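Local coordinates for protein serine racemase (Enterococcus faecalis, PDB 4ECL) that forms the cytoplasmic part of VanTG, a dimeric member of the alanine racemase family that joins a TIM-barrel domain to a C-terminal beta domain, at residues 36-41 with 62-67; 141-146 with 187-192; 203-208 with 233-238; 254-259 with 274-279. One frame throughout, in Å; residues are numbered along the deposited sequence.

Contact 1: 36-41 with 62-67; sequences VVKAEA and AVATID
V37 N donates to A62 O at 2.9 Å, with an N-H...O angle of 161° and the donor nearly in line with the carbonyl. This is the tight end of the contact. V36 pairs with A62 in a parallel bridge whose CA atoms lie 4.7 Å apart, and V37 CG2 comes within 3.6 Å of A62 O, so one oxygen is met by both the N-H and a methyl of the same valine. That CG2 also reaches V63 CG1 at 4.0 Å, the two side chains crossing obliquely, and L72 of helix 66-74 closes over both valines. K38 still packs closely at its root, where CB lies 3.5 Å from A64 N and 3.9 Å from A64 CB. The loose side begins beyond CB: CG is placed between the backbone N and the carbonyl carbon (chi1 55°), and the extended chain runs out from residues 62-67 until NZ forms a salt bridge with D315 of the second subunit, so this partly exposed side belongs to the dimer interface. Two neighbouring parallel strands, 32-36 and 60-63, each running at its C-terminal end into a turn and then a helix, are the building units of a TIM barrel.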
# COMPACT_ATOMS: atom_id res chain seq x y z
N VAL A 36 12.47 12.38 -9.63
CA VAL A 36 11.41 11.43 -9.88
C VAL A 36 10.49 11.38 -8.65
O VAL A 36 10.89 10.88 -7.59
CB VAL A 36 12.01 10.04 -10.13
CG1 VAL A 36 10.90 9.02 -10.36
CG2 VAL A 36 12.96 10.10 -11.33
N VAL A 37 9.28 11.92 -8.78
CA VAL A 37 8.40 12.06 -7.62
C VAL A 37 7.11 11.23 -7.73
O VAL A 37 6.12 11.50 -7.05
CB VAL A 37 8.06 13.54 -7.33
CG1 VAL A 37 9.32 14.29 -6.86
CG2 VAL A 37 7.47 14.23 -8.57
N LYS A 38 7.14 10.21 -8.59
CA LYS A 38 6.00 9.31 -8.77
C LYS A 38 5.74 8.49 -7.50
O LYS A 38 6.61 8.39 -6.64
CB LYS A 38 6.27 8.37 -9.94
CG LYS A 38 7.54 7.59 -9.80
CD LYS A 38 7.83 6.73 -11.02
CE LYS A 38 8.99 5.80 -10.74
NZ LYS A 38 9.24 4.83 -11.84
N ALA A 39 4.54 7.91 -7.41
CA ALA A 39 4.08 7.15 -6.24
C ALA A 39 4.25 7.89 -4.93
O ALA A 39 4.93 7.40 -4.03
CB ALA A 39 4.78 5.83 -6.14
N GLU A 40 3.62 9.06 -4.83
CA GLU A 40 3.73 9.89 -3.64
C GLU A 40 5.19 10.16 -3.27
O GLU A 40 5.55 10.09 -2.09
CB GLU A 40 3.01 9.24 -2.46
CG GLU A 40 1.51 9.36 -2.57
CD GLU A 40 1.05 10.80 -2.51
OE1 GLU A 40 1.74 11.62 -1.84
OE2 GLU A 40 0.02 11.11 -3.13
N ALA A 41 5.99 10.45 -4.29
CA ALA A 41 7.43 10.67 -4.13
C ALA A 41 8.06 9.50 -3.37
O ALA A 41 8.64 9.69 -2.30
CB ALA A 41 7.72 11.99 -3.43
N ALA A 62 9.63 14.23 -12.82
CA ALA A 62 9.07 13.09 -13.54
C ALA A 62 7.98 12.43 -12.68
O ALA A 62 8.18 12.22 -11.48
CB ALA A 62 10.16 12.09 -13.85
N VAL A 63 6.85 12.09 -13.29
CA VAL A 63 5.78 11.37 -12.60
C VAL A 63 5.40 10.17 -13.45
O VAL A 63 5.78 10.09 -14.61
CB VAL A 63 4.54 12.23 -12.42
CG1 VAL A 63 4.76 13.25 -11.31
CG2 VAL A 63 4.19 12.92 -13.72
N ALA A 64 4.65 9.24 -12.87
CA ALA A 64 4.25 8.05 -13.63
C ALA A 64 3.03 8.29 -14.51
O ALA A 64 2.88 7.66 -15.56
CB ALA A 64 4.00 6.87 -12.70
N THR A 65 2.13 9.16 -14.05
CA THR A 65 0.83 9.30 -14.70
C THR A 65 0.41 10.75 -14.81
O THR A 65 0.90 11.59 -14.07
CB THR A 65 -0.28 8.58 -13.91
OG1 THR A 65 -0.59 9.33 -12.73
CG2 THR A 65 0.14 7.15 -13.52
N ILE A 66 -0.50 11.03 -15.74
CA ILE A 66 -1.03 12.38 -15.91
C ILE A 66 -1.72 12.90 -14.65
O ILE A 66 -1.69 14.09 -14.35
CB ILE A 66 -2.00 12.47 -17.11
CG1 ILE A 66 -2.41 13.92 -17.36
CG2 ILE A 66 -3.24 11.58 -16.87
CD1 ILE A 66 -3.19 14.13 -18.64
N ASP A 67 -2.35 12.00 -13.89
CA ASP A 67 -3.04 12.42 -12.66
C ASP A 67 -2.06 12.89 -11.58
O ASP A 67 -2.35 13.82 -10.82
CB ASP A 67 -3.96 11.32 -12.15
CG ASP A 67 -4.99 10.92 -13.18
OD1 ASP A 67 -6.03 11.61 -13.28
OD2 ASP A 67 -4.74 9.95 -13.93

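Contact 2: 141-146 with 187-192; sequences DKILAA and DWLKSS
The indole of W188 meets residues 141-146 with its edge: L144 CB lies in the ring plane, 3.9 Å from CZ3, and D141 OD1 sits near the plane 3.7 Å from CH2. The D141 carboxylate is turned 86° from the ring, so it stands across the indole edge. One face of the ring carries S192 OG; that hydroxyl donates to W188 O at 3.0 Å, which holds it over that face, near the rim. K140 adds a cation-pi contact to the indole, and L189 CD2 takes another place at the edge. W188 CG stands anti to the backbone N (chi1 -173°). The rest of the contact is mostly aliphatic, with I143 and L189 buried. L189 CD2 is 4.0 Å from both I143 CG2 and L144 CB, while L144 CD2 touches S192 CB at 3.6 Å. No hydrogen bond crosses. The axes of the short helical segments 141-146 and 187-191 approach to 10.6 Å at a signed crossing angle of -59°, and I143 continues inward onto I124 and I126 of strand 120-127. Helices 140-146 and 169-191, which flank strand 152-158 in the chain, thus pack as neighbours in the outer helical layer of a TIM barrel.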
# COMPACT_ATOMS: atom_id res chain seq x y z
N ASP A 141 12.90 4.67 -38.90
CA ASP A 141 12.09 5.60 -39.65
C ASP A 141 10.89 6.09 -38.84
O ASP A 141 10.52 7.26 -38.91
CB ASP A 141 11.69 5.01 -41.01
CG ASP A 141 12.84 5.03 -42.02
OD1 ASP A 141 13.25 6.14 -42.45
OD2 ASP A 141 13.34 3.95 -42.39
N LYS A 142 10.30 5.20 -38.05
CA LYS A 142 9.19 5.59 -37.19
C LYS A 142 9.63 6.66 -36.18
O LYS A 142 8.89 7.60 -35.91
CB LYS A 142 8.59 4.37 -36.50
CG LYS A 142 8.10 3.31 -37.50
CD LYS A 142 7.51 2.10 -36.79
CE LYS A 142 7.09 1.01 -37.78
NZ LYS A 142 6.62 -0.21 -37.06
N ILE A 143 10.84 6.51 -35.65
CA ILE A 143 11.39 7.50 -34.72
C ILE A 143 11.51 8.87 -35.37
O ILE A 143 11.07 9.89 -34.82
CB ILE A 143 12.76 7.05 -34.17
CG1 ILE A 143 12.60 5.78 -33.33
CG2 ILE A 143 13.40 8.16 -33.32
CD1 ILE A 143 13.90 5.02 -33.09
N LEU A 144 12.11 8.90 -36.56
CA LEU A 144 12.30 10.15 -37.27
C LEU A 144 10.95 10.77 -37.64
O LEU A 144 10.77 11.98 -37.58
CB LEU A 144 13.17 9.92 -38.52
CG LEU A 144 13.39 11.13 -39.41
CD1 LEU A 144 14.04 12.26 -38.63
CD2 LEU A 144 14.23 10.75 -40.63
N ALA A 145 10.00 9.92 -38.02
CA ALA A 145 8.65 10.37 -38.34
C ALA A 145 7.98 11.05 -37.15
O ALA A 145 7.21 12.01 -37.31
CB ALA A 145 7.81 9.21 -38.85
N ALA A 146 8.28 10.57 -35.94
CA ALA A 146 7.69 11.13 -34.74
C ALA A 146 8.18 12.56 -34.54
O ALA A 146 7.55 13.35 -33.83
CB ALA A 146 8.03 10.28 -33.53
N ASP A 187 23.01 8.99 -33.80
CA ASP A 187 23.87 9.24 -34.95
C ASP A 187 23.04 9.15 -36.22
O ASP A 187 23.13 10.01 -37.10
CB ASP A 187 24.99 8.21 -35.02
CG ASP A 187 25.99 8.36 -33.90
OD1 ASP A 187 26.09 9.47 -33.33
OD2 ASP A 187 26.68 7.36 -33.60
N TRP A 188 22.23 8.10 -36.31
CA TRP A 188 21.38 7.89 -37.47
C TRP A 188 20.41 9.06 -37.64
O TRP A 188 20.24 9.56 -38.74
CB TRP A 188 20.62 6.57 -37.34
CG TRP A 188 19.84 6.20 -38.58
CD1 TRP A 188 20.26 5.39 -39.59
CD2 TRP A 188 18.52 6.63 -38.93
NE1 TRP A 188 19.29 5.30 -40.56
CE2 TRP A 188 18.21 6.05 -40.17
CE3 TRP A 188 17.57 7.45 -38.31
CZ2 TRP A 188 16.99 6.25 -40.80
CZ3 TRP A 188 16.37 7.66 -38.93
CH2 TRP A 188 16.08 7.06 -40.17
N LEU A 189 19.78 9.49 -36.55
CA LEU A 189 18.92 10.67 -36.61
C LEU A 189 19.66 11.90 -37.12
O LEU A 189 19.16 12.63 -37.99
CB LEU A 189 18.29 10.96 -35.24
CG LEU A 189 17.24 9.97 -34.74
CD1 LEU A 189 16.80 10.28 -33.29
CD2 LEU A 189 16.05 9.97 -35.70
N LYS A 190 20.86 12.13 -36.59
CA LYS A 190 21.68 13.27 -37.00
C LYS A 190 21.92 13.25 -38.51
O LYS A 190 21.76 14.27 -39.20
CB LYS A 190 23.02 13.24 -36.27
CG LYS A 190 22.96 13.70 -34.83
CD LYS A 190 24.35 13.74 -34.21
CE LYS A 190 25.32 14.51 -35.10
NZ LYS A 190 24.81 15.88 -35.41
N SER A 191 22.30 12.09 -39.01
CA SER A 191 22.57 11.90 -40.42
C SER A 191 21.36 12.24 -41.28
O SER A 191 21.50 12.64 -42.43
CB SER A 191 23.00 10.45 -40.67
OG SER A 191 24.15 10.17 -39.89
N SER A 192 20.17 12.11 -40.70
CA SER A 192 18.92 12.43 -41.38
C SER A 192 18.58 13.91 -41.29
O SER A 192 17.43 14.30 -41.53
CB SER A 192 17.76 11.64 -40.76
OG SER A 192 18.06 10.26 -40.69

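Contact 3: 203-208 with 233-238; sequences SSYGLL and DKTKLE. With SO4 (sulfate ion), chain G.
T235 CG2 is set anti to the carbonyl carbon, because OG1 takes the position between the backbone N and that carbon (chi1 49°), and the methyl meets L208 and Y205 together. It lies 3.8 Å from L208 CB and 3.9 Å from Y205 CE1, near the plane of the phenol ring and at its edge, with the T235 and Y205 side chains crossing at about a right angle. The backbone supplies the polar fastening: L237 N donates to L208 O at 2.9 Å, almost straight at 175°. Residues 233-238 therefore pack on helix 204-209 as part of the long irregular connection between strand 217-220 of the TIM barrel and strand 245-257 of the C-terminal beta domain. N209 extends the grip by accepting from K236 N. At the opposite end of residues 203-208, S204 OG stands beside its own backbone N, and both donate to O2 of a sulfate ion, N at 3.1 Å and OG at 2.6 Å. G221 N, V222 N and Y42 OH also hydrogen-bond the sulfate, and S204 OG accepts from G221 N and A223 N. An anion held by S204 at the start of this helix and by the N-H groups of G221 and V222 is consistent with the cofactor phosphate site of alanine racemases. D233 OD2, in a poorly ordered residue 4.3 Å from Y205 CE1, is buried without a partner in the model.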
# COMPACT_ATOMS: atom_id res chain seq x y z
N SER A 203 19.19 6.76 -14.54
CA SER A 203 18.49 6.90 -13.28
C SER A 203 19.57 6.95 -12.19
O SER A 203 20.73 7.22 -12.51
CB SER A 203 17.52 5.75 -13.09
OG SER A 203 16.48 5.83 -14.04
N SER A 204 19.19 6.70 -10.93
CA SER A 204 20.14 6.80 -9.80
C SER A 204 21.44 6.02 -10.01
O SER A 204 22.52 6.56 -9.86
CB SER A 204 19.51 6.35 -8.47
OG SER A 204 18.47 7.21 -8.03
N TYR A 205 21.33 4.74 -10.33
CA TYR A 205 22.54 3.94 -10.49
C TYR A 205 23.30 4.26 -11.80
O TYR A 205 24.49 3.94 -11.94
CB TYR A 205 22.23 2.45 -10.37
CG TYR A 205 21.96 2.03 -8.94
CD1 TYR A 205 23.01 1.75 -8.07
CD2 TYR A 205 20.67 1.92 -8.46
CE1 TYR A 205 22.78 1.37 -6.75
CE2 TYR A 205 20.42 1.54 -7.14
CZ TYR A 205 21.48 1.26 -6.29
OH TYR A 205 21.24 0.88 -4.98
N GLY A 206 22.61 4.89 -12.74
CA GLY A 206 23.24 5.33 -13.98
C GLY A 206 24.26 6.41 -13.68
O GLY A 206 25.37 6.41 -14.22
N LEU A 207 23.87 7.33 -12.81
CA LEU A 207 24.78 8.35 -12.29
C LEU A 207 25.90 7.70 -11.47
O LEU A 207 27.08 7.96 -11.70
CB LEU A 207 24.03 9.36 -11.41
CG LEU A 207 24.91 10.39 -10.71
CD1 LEU A 207 25.83 11.12 -11.71
CD2 LEU A 207 24.03 11.39 -9.97
N LEU A 208 25.53 6.87 -10.50
CA LEU A 208 26.50 6.28 -9.58
C LEU A 208 27.50 5.34 -10.25
O LEU A 208 28.66 5.28 -9.85
CB LEU A 208 25.79 5.51 -8.45
CG LEU A 208 24.89 6.31 -7.51
CD1 LEU A 208 24.25 5.36 -6.49
CD2 LEU A 208 25.68 7.41 -6.82
N ASP A 233 25.98 -2.37 -2.22
CA ASP A 233 26.78 -2.36 -3.44
C ASP A 233 27.86 -1.30 -3.38
O ASP A 233 27.62 -0.19 -2.89
CB ASP A 233 25.91 -2.12 -4.68
CG ASP A 233 26.74 -1.91 -5.95
OD1 ASP A 233 27.74 -2.63 -6.14
OD2 ASP A 233 26.40 -1.01 -6.75
N LYS A 234 29.05 -1.64 -3.87
CA LYS A 234 30.09 -0.64 -4.09
C LYS A 234 29.89 0.00 -5.46
O LYS A 234 30.32 -0.55 -6.48
CB LYS A 234 31.48 -1.25 -3.99
CG LYS A 234 32.61 -0.23 -4.07
CD LYS A 234 33.62 -0.43 -2.96
CE LYS A 234 32.93 -0.44 -1.60
NZ LYS A 234 33.88 -0.74 -0.49
N THR A 235 29.23 1.16 -5.48
CA THR A 235 29.06 1.90 -6.72
C THR A 235 30.37 2.59 -7.10
O THR A 235 31.26 2.72 -6.27
CB THR A 235 27.95 2.95 -6.58
OG1 THR A 235 28.16 3.72 -5.39
CG2 THR A 235 26.57 2.28 -6.52
N LYS A 236 30.48 3.00 -8.36
CA LYS A 236 31.69 3.67 -8.83
C LYS A 236 31.90 4.98 -8.08
O LYS A 236 32.96 5.21 -7.51
CB LYS A 236 31.65 3.91 -10.34
CG LYS A 236 31.74 2.63 -11.17
CD LYS A 236 32.91 1.77 -10.71
CE LYS A 236 32.94 0.43 -11.43
NZ LYS A 236 33.97 -0.49 -10.86
N LEU A 237 30.88 5.83 -8.06
CA LEU A 237 30.93 7.00 -7.21
C LEU A 237 30.38 6.57 -5.86
O LEU A 237 29.43 5.80 -5.79
CB LEU A 237 30.04 8.11 -7.74
CG LEU A 237 30.20 8.66 -9.14
CD1 LEU A 237 29.32 9.88 -9.23
CD2 LEU A 237 31.66 9.01 -9.41
N GLU A 238 30.96 7.07 -4.78
CA GLU A 238 30.37 6.88 -3.48
C GLU A 238 29.99 8.25 -2.93
O GLU A 238 30.83 8.98 -2.42
CB GLU A 238 31.32 6.15 -2.53
CG GLU A 238 31.48 4.68 -2.88
CD GLU A 238 32.23 3.90 -1.80
OE1 GLU A 238 33.04 4.52 -1.07
OE2 GLU A 238 31.99 2.68 -1.68
S SO4 G . 15.67 5.12 -9.48
O1 SO4 G . 14.75 5.19 -10.61
O2 SO4 G . 16.51 6.32 -9.47
O3 SO4 G . 14.88 5.06 -8.25
O4 SO4 G . 16.49 3.92 -9.58

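Contact 4: 254-259 with 274-279; sequences IRKIKQ and DSLIAI
I257 and S275 exchange two backbone hydrogen bonds, I257 N to S275 O and S275 N to I257 O, both at 2.6 Å. R255 and I277 repeat the exchange, with I277 N to R255 O at 2.7 Å and R255 N to I277 O at 2.8 Å. The intervening K256 and L276 form a non-hydrogen-bonded pair. L276 N, pointing to the other edge, donates to T322 OG1, and A278 is backbone-bonded to V319 of strand 317-320. These are antiparallel strands 245-257 and 275-280 of the C-terminal beta domain, their short segments inclined at 150°. Beyond the last bridge, Q259 N donates to D274 OD1 at 3.0 Å (N-H...O 160°), meeting the oxygen from above the carboxylate plane. K258 N finds E261 OE1, and S275 OG bonds R273 O. On one face of the sheet L276 CD2 lies 3.8 Å from both I254 CG2 and K256 CG. On the other, I257 CG1 touches I277 CG1 at 3.6 Å, the two side chains set at a slant to each other. R255 shares that second face but carries its guanidinium away from residues 274-279, the chain bending at chi3 (-58°), and NH2 donates to G134 O and R132 O of the second subunit.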
# COMPACT_ATOMS: atom_id res chain seq x y z
N ILE A 254 0.77 -0.80 27.37
CA ILE A 254 1.81 -1.70 27.83
C ILE A 254 1.13 -2.81 28.61
O ILE A 254 0.24 -2.55 29.38
CB ILE A 254 2.88 -0.98 28.68
CG1 ILE A 254 3.71 -0.04 27.80
CG2 ILE A 254 3.82 -1.97 29.33
CD1 ILE A 254 3.55 1.42 28.16
N ARG A 255 1.54 -4.04 28.36
CA ARG A 255 0.90 -5.18 28.96
C ARG A 255 1.94 -6.12 29.51
O ARG A 255 2.95 -6.38 28.85
CB ARG A 255 0.03 -5.93 27.94
CG ARG A 255 -0.64 -7.17 28.54
CD ARG A 255 -1.63 -7.85 27.59
NE ARG A 255 -2.71 -6.97 27.13
CZ ARG A 255 -3.71 -6.54 27.90
NH1 ARG A 255 -3.78 -6.89 29.18
NH2 ARG A 255 -4.65 -5.75 27.38
N LYS A 256 1.71 -6.62 30.73
CA LYS A 256 2.52 -7.68 31.29
C LYS A 256 2.13 -9.01 30.67
O LYS A 256 0.96 -9.36 30.63
CB LYS A 256 2.36 -7.75 32.81
CG LYS A 256 2.96 -6.58 33.56
CD LYS A 256 2.94 -6.83 35.05
CE LYS A 256 3.52 -5.66 35.81
NZ LYS A 256 3.67 -5.98 37.25
N ILE A 257 3.12 -9.76 30.20
CA ILE A 257 2.86 -11.09 29.67
C ILE A 257 3.54 -12.13 30.54
O ILE A 257 4.77 -12.15 30.64
CB ILE A 257 3.34 -11.25 28.21
CG1 ILE A 257 2.45 -10.45 27.26
CG2 ILE A 257 3.36 -12.71 27.79
CD1 ILE A 257 0.96 -10.61 27.55
N LYS A 258 2.75 -12.98 31.18
CA LYS A 258 3.32 -14.05 31.98
C LYS A 258 4.07 -15.04 31.10
O LYS A 258 3.69 -15.28 29.95
CB LYS A 258 2.23 -14.78 32.77
CG LYS A 258 1.53 -13.90 33.79
CD LYS A 258 0.69 -14.73 34.75
CE LYS A 258 0.01 -13.85 35.79
NZ LYS A 258 -0.92 -12.86 35.18
N GLN A 259 5.15 -15.58 31.64
CA GLN A 259 5.91 -16.64 30.99
C GLN A 259 4.97 -17.78 30.63
O GLN A 259 4.25 -18.28 31.49
CB GLN A 259 7.01 -17.12 31.93
CG GLN A 259 7.65 -18.45 31.55
CD GLN A 259 8.69 -18.87 32.57
OE1 GLN A 259 9.68 -18.16 32.79
NE2 GLN A 259 8.46 -20.00 33.22
N ASP A 274 8.60 -13.68 32.11
CA ASP A 274 7.59 -12.66 32.34
C ASP A 274 7.99 -11.41 31.57
O ASP A 274 9.10 -10.90 31.73
CB ASP A 274 7.45 -12.36 33.83
CG ASP A 274 6.77 -13.47 34.59
OD1 ASP A 274 6.73 -14.61 34.06
OD2 ASP A 274 6.27 -13.22 35.71
N SER A 275 7.08 -10.92 30.74
CA SER A 275 7.45 -9.90 29.77
C SER A 275 6.58 -8.65 29.82
O SER A 275 5.48 -8.66 30.38
CB SER A 275 7.41 -10.48 28.35
OG SER A 275 8.28 -11.60 28.24
N LEU A 276 7.11 -7.59 29.23
CA LEU A 276 6.35 -6.37 28.99
C LEU A 276 6.18 -6.20 27.49
O LEU A 276 7.15 -6.28 26.73
CB LEU A 276 7.07 -5.17 29.58
CG LEU A 276 6.92 -4.98 31.08
CD1 LEU A 276 7.82 -3.84 31.55
CD2 LEU A 276 5.47 -4.71 31.42
N ILE A 277 4.95 -5.95 27.07
CA ILE A 277 4.63 -5.77 25.66
C ILE A 277 4.09 -4.38 25.39
O ILE A 277 3.18 -3.91 26.08
CB ILE A 277 3.59 -6.82 25.18
CG1 ILE A 277 4.23 -8.20 25.09
CG2 ILE A 277 2.98 -6.43 23.85
CD1 ILE A 277 5.55 -8.19 24.35
N ALA A 278 4.64 -3.70 24.38
CA ALA A 278 4.07 -2.43 23.97
C ALA A 278 3.25 -2.62 22.72
O ALA A 278 3.67 -3.30 21.77
CB ALA A 278 5.15 -1.40 23.74
N ILE A 279 2.07 -2.02 22.69
CA ILE A 279 1.22 -2.11 21.52
C ILE A 279 1.36 -0.83 20.70
O ILE A 279 1.18 0.27 21.23
CB ILE A 279 -0.25 -2.33 21.91
CG1 ILE A 279 -0.38 -3.57 22.79
CG2 ILE A 279 -1.11 -2.46 20.67
CD1 ILE A 279 0.07 -4.85 22.10

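How the contacts relate
Contact 1 is the buried one, 9 Å from the chain centre to its own centre; contacts 2, 3 and 4 are partly buried, with contact 4 farthest out at 37 Å. Contacts 1 and 2 both belong to the TIM barrel, one in its strand layer and one among its outer helices, and their centres lie 29 Å apart. Contact 3 comes within about 6 Å of contact 1 at the nearest atoms, and a sulfate lies close to both. Chemistry follows the elements joined: helix on helix in contact 2 has no hydrogen bond across it, the parallel bridge of contact 1 and the helix-to-loop contact 3 have one backbone bond each, and the antiparallel strands of contact 4 have four, plus one to a carboxylate. Contacts 1 and 4 both reach the second subunit.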